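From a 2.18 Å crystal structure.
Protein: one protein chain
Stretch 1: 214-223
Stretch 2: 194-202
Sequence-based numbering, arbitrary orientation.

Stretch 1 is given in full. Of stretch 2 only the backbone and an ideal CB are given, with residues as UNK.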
# COMPACT_ATOMS: atom_id res chain seq x y z
N HIS A 214 -12.39 -6.31 -1.46
CA HIS A 214 -12.96 -5.40 -2.43
C HIS A 214 -13.73 -6.17 -3.51
O HIS A 214 -14.84 -5.78 -3.88
CB HIS A 214 -11.87 -4.53 -3.06
CG HIS A 214 -12.39 -3.40 -3.89
ND1 HIS A 214 -11.56 -2.55 -4.60
CD2 HIS A 214 -13.65 -2.98 -4.14
CE1 HIS A 214 -12.29 -1.66 -5.24
NE2 HIS A 214 -13.56 -1.89 -4.98
N ILE A 215 -13.14 -7.26 -3.99
CA ILE A 215 -13.82 -8.15 -4.93
C ILE A 215 -15.12 -8.68 -4.33
O ILE A 215 -16.15 -8.75 -5.00
CB ILE A 215 -12.93 -9.34 -5.34
CG1 ILE A 215 -11.63 -8.85 -5.98
CG2 ILE A 215 -13.67 -10.25 -6.31
CD1 ILE A 215 -11.80 -8.32 -7.38
N ALA A 216 -15.05 -9.03 -3.05
CA ALA A 216 -16.19 -9.57 -2.33
C ALA A 216 -17.37 -8.60 -2.29
O ALA A 216 -18.52 -9.01 -2.45
CB ALA A 216 -15.79 -9.97 -0.92
N GLN A 217 -17.09 -7.31 -2.10
CA GLN A 217 -18.18 -6.33 -2.05
C GLN A 217 -18.68 -5.99 -3.46
O GLN A 217 -19.85 -5.68 -3.64
CB GLN A 217 -17.75 -5.06 -1.30
CG GLN A 217 -16.85 -4.10 -2.07
CD GLN A 217 -16.42 -2.91 -1.21
OE1 GLN A 217 -15.90 -3.08 -0.11
NE2 GLN A 217 -16.67 -1.70 -1.71
N LEU A 218 -17.80 -6.05 -4.45
CA LEU A 218 -18.22 -5.89 -5.84
C LEU A 218 -19.13 -7.04 -6.26
O LEU A 218 -20.02 -6.87 -7.10
CB LEU A 218 -17.02 -5.81 -6.79
CG LEU A 218 -16.09 -4.61 -6.65
CD1 LEU A 218 -14.80 -4.87 -7.42
CD2 LEU A 218 -16.78 -3.33 -7.15
N LEU A 219 -18.90 -8.22 -5.69
CA LEU A 219 -19.74 -9.39 -5.94
C LEU A 219 -20.98 -9.36 -5.06
O LEU A 219 -21.90 -10.17 -5.24
CB LEU A 219 -18.96 -10.68 -5.69
CG LEU A 219 -17.82 -11.02 -6.65
CD1 LEU A 219 -17.35 -12.44 -6.43
CD2 LEU A 219 -18.25 -10.81 -8.09
N GLU A 220 -21.00 -8.42 -4.12
CA GLU A 220 -22.08 -8.28 -3.15
C GLU A 220 -22.23 -9.57 -2.36
O GLU A 220 -23.33 -10.05 -2.12
CB GLU A 220 -23.39 -7.89 -3.83
CG GLU A 220 -23.33 -6.50 -4.47
CD GLU A 220 -24.58 -6.17 -5.26
OE1 GLU A 220 -25.26 -7.10 -5.72
OE2 GLU A 220 -24.87 -4.96 -5.43
N ASN A 221 -21.08 -10.11 -1.95
CA ASN A 221 -20.99 -11.34 -1.16
C ASN A 221 -21.58 -12.57 -1.85
O ASN A 221 -21.87 -13.57 -1.20
CB ASN A 221 -21.65 -11.13 0.20
CG ASN A 221 -20.63 -10.97 1.31
OD1 ASN A 221 -19.48 -11.38 1.17
ND2 ASN A 221 -21.05 -10.37 2.42
N LYS A 222 -21.77 -12.50 -3.17
CA LYS A 222 -22.20 -13.66 -3.93
C LYS A 222 -20.99 -14.39 -4.54
O LYS A 222 -19.89 -13.85 -4.57
CB LYS A 222 -23.18 -13.26 -5.04
CG LYS A 222 -24.25 -12.28 -4.58
CD LYS A 222 -25.24 -12.92 -3.63
CE LYS A 222 -26.14 -13.90 -4.37
NZ LYS A 222 -26.76 -13.28 -5.57
N GLY A 223 -21.22 -15.59 -5.06
CA GLY A 223 -20.15 -16.36 -5.66
C GLY A 223 -19.13 -16.87 -4.66
O GLY A 223 -19.44 -17.07 -3.48
N UNK A 194 -13.05 -6.54 -13.01
CA UNK A 194 -14.47 -6.73 -13.32
C UNK A 194 -14.98 -8.11 -12.91
O UNK A 194 -15.45 -8.87 -13.76
CB UNK A 194 -14.71 -6.52 -14.82
N UNK A 195 -14.90 -8.45 -11.62
CA UNK A 195 -15.35 -9.78 -11.21
C UNK A 195 -16.85 -9.96 -11.37
O UNK A 195 -17.61 -9.04 -11.10
CB UNK A 195 -14.96 -10.04 -9.75
N UNK A 196 -17.26 -11.15 -11.80
CA UNK A 196 -18.68 -11.47 -11.94
C UNK A 196 -19.02 -12.62 -11.00
O UNK A 196 -18.17 -13.48 -10.73
CB UNK A 196 -19.03 -11.83 -13.39
N UNK A 197 -20.24 -12.61 -10.49
CA UNK A 197 -20.71 -13.64 -9.55
C UNK A 197 -20.53 -15.06 -10.10
O UNK A 197 -20.38 -16.02 -9.34
CB UNK A 197 -22.18 -13.40 -9.22
N UNK A 198 -20.50 -15.19 -11.43
CA UNK A 198 -20.33 -16.48 -12.08
C UNK A 198 -18.87 -16.92 -12.13
O UNK A 198 -18.57 -18.12 -12.13
CB UNK A 198 -20.90 -16.43 -13.50
N UNK A 199 -17.96 -15.95 -12.17
CA UNK A 199 -16.54 -16.23 -12.41
C UNK A 199 -15.94 -17.14 -11.34
O UNK A 199 -16.20 -16.98 -10.15
CB UNK A 199 -15.75 -14.92 -12.47
N UNK A 200 -15.13 -18.09 -11.78
CA UNK A 200 -14.19 -18.74 -10.88
C UNK A 200 -13.04 -17.76 -10.67
O UNK A 200 -12.41 -17.34 -11.64
CB UNK A 200 -13.70 -20.08 -11.43
N UNK A 201 -12.80 -17.39 -9.42
CA UNK A 201 -11.90 -16.27 -9.12
C UNK A 201 -10.79 -16.66 -8.16
O UNK A 201 -11.04 -17.26 -7.11
CB UNK A 201 -12.69 -15.10 -8.53
N UNK A 202 -9.56 -16.31 -8.51
CA UNK A 202 -8.42 -16.61 -7.64
C UNK A 202 -7.55 -15.38 -7.37
O UNK A 202 -7.06 -14.73 -8.29
CB UNK A 202 -7.57 -17.71 -8.27

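Position 194 has positive phi (49/60), and its CA-to-CB bond points away from stretch 1, with nothing of that stretch within 5.5 Å of the ideal CB. Glycine or asparagine would tolerate the backbone most easily, but the contact imposes no choice. The residue is Glu-194, the first after a helix to leave helical angles, and its side chain stays clear of stretch 1.

Position 195 points toward stretch 1. Its ideal CB lies 3.7 Å from Ile-215 CG2 and 3.8 Å from Leu-219 CD2, while Leu-218 adds a further methyl-bearing side chain nearby. A compact apolar residue suits this patch, and phi/psi of -67/142 also admits proline; valine or alanine would be equally reasonable. The deposited residue is Pro-195. Its CB packs 3.7 Å from Ile-215 CG2 and 3.8 Å from Leu-219 CD2, and its CG lies 4.0 Å from Leu-218 CD1, so one ring touches three side chains of stretch 1.

Position 196 turns its CB away, 5.4 Å from Leu-219 CD2, so open space allows almost any polar residue. It is Lys-196, which starts a type I turn: the backbone N of 199 donates to Lys-196 O at 2.9 Å. Its main chain still matters to the contact, since Leu-219 CD2 rests 3.5 Å from Lys-196 C.

Position 197 is the second residue of that turn, with phi/psi of -54/-26. Its CB points sideways, 4.3 Å from Lys-222 CB and 4.8 Å from Leu-219 CD2. The amine of Lys-222 lies beyond, and Leu-219 O is a nearby acceptor. A long acidic side chain could reach the amine; glutamine would be a neutral alternative. The residue is Glu-197, extended with chi1 and chi2 both t, which brings its end nearer to stretch 1. Lys-222 NZ donates to Glu-197 OE2 at 3.1 Å in a salt bridge. The other carboxylate oxygen, Glu-197 OE1, accepts from a water at 3.2 Å from that water's O; the same water O donates to Leu-219 O at 2.9 Å, bridging the two stretches. The main chain is close as well: Gly-223 CA lies 3.7 Å from Glu-197 O, and an ideal CB on Gly-223 would clash with that oxygen.

Position 198 points away into open space, suiting small polar residues in a turn; it is Asp-198, without contact to stretch 1. At 199 the CB is sideways and meets nothing of stretch 1, but a short acceptor could reach back to the turn's first amide. Asp-199 does so: Lys-196 N donates to Asp-199 OD2 at 2.8 Å.

Position 200 is out of reach, and its extended angles (-77/122) admit a beta-branched residue such as Val-200.

Position 201 faces stretch 1 again, its ideal CB 5.4 Å from Ile-215 CG2. That gap calls for a longer apolar chain, leucine, isoleucine or methionine. Ile-201 sends CD1 to 3.8 Å from Leu-219 CD1 and 4.4 Å from Ile-215 CG2.

Position 202, in the strand, is out of reach; Ile-202 fits its extended backbone.

Stretch 2 (194-202) EPKEDDVII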
# COMPACT_ATOMS: atom_id res chain seq x y z
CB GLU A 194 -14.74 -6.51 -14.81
CG GLU A 194 -14.34 -5.14 -15.34
CD GLU A 194 -14.70 -4.97 -16.81
OE1 GLU A 194 -15.55 -5.74 -17.31
OE2 GLU A 194 -14.15 -4.07 -17.47
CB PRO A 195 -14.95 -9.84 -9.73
CG PRO A 195 -15.01 -8.42 -9.28
CD PRO A 195 -14.54 -7.61 -10.46
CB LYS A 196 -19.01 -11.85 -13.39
CG LYS A 196 -18.64 -10.79 -14.40
CD LYS A 196 -19.47 -9.53 -14.22
CE LYS A 196 -18.81 -8.34 -14.91
NZ LYS A 196 -18.20 -8.72 -16.21
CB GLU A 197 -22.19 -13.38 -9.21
CG GLU A 197 -22.92 -14.54 -8.54
CD GLU A 197 -24.38 -14.23 -8.26
OE1 GLU A 197 -24.89 -13.22 -8.81
OE2 GLU A 197 -25.01 -14.98 -7.50
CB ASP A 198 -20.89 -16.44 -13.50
CG ASP A 198 -22.39 -16.35 -13.53
OD1 ASP A 198 -23.02 -16.64 -12.48
OD2 ASP A 198 -22.95 -15.99 -14.59
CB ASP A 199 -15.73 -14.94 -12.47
CG ASP A 199 -16.06 -14.08 -13.67
OD1 ASP A 199 -16.45 -14.64 -14.72
OD2 ASP A 199 -15.91 -12.85 -13.57
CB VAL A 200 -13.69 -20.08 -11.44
CG1 VAL A 200 -12.77 -20.76 -10.43
CG2 VAL A 200 -14.87 -20.98 -11.78
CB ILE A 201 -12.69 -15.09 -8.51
CG1 ILE A 201 -13.73 -14.56 -9.50
CG2 ILE A 201 -11.75 -13.98 -8.07
CD1 ILE A 201 -14.73 -13.62 -8.88
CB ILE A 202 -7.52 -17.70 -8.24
CG1 ILE A 202 -8.33 -18.97 -8.52
CG2 ILE A 202 -6.36 -17.99 -7.29
CD1 ILE A 202 -7.49 -20.10 -9.11
O HOH W 1 -23.41 -10.63 -7.67
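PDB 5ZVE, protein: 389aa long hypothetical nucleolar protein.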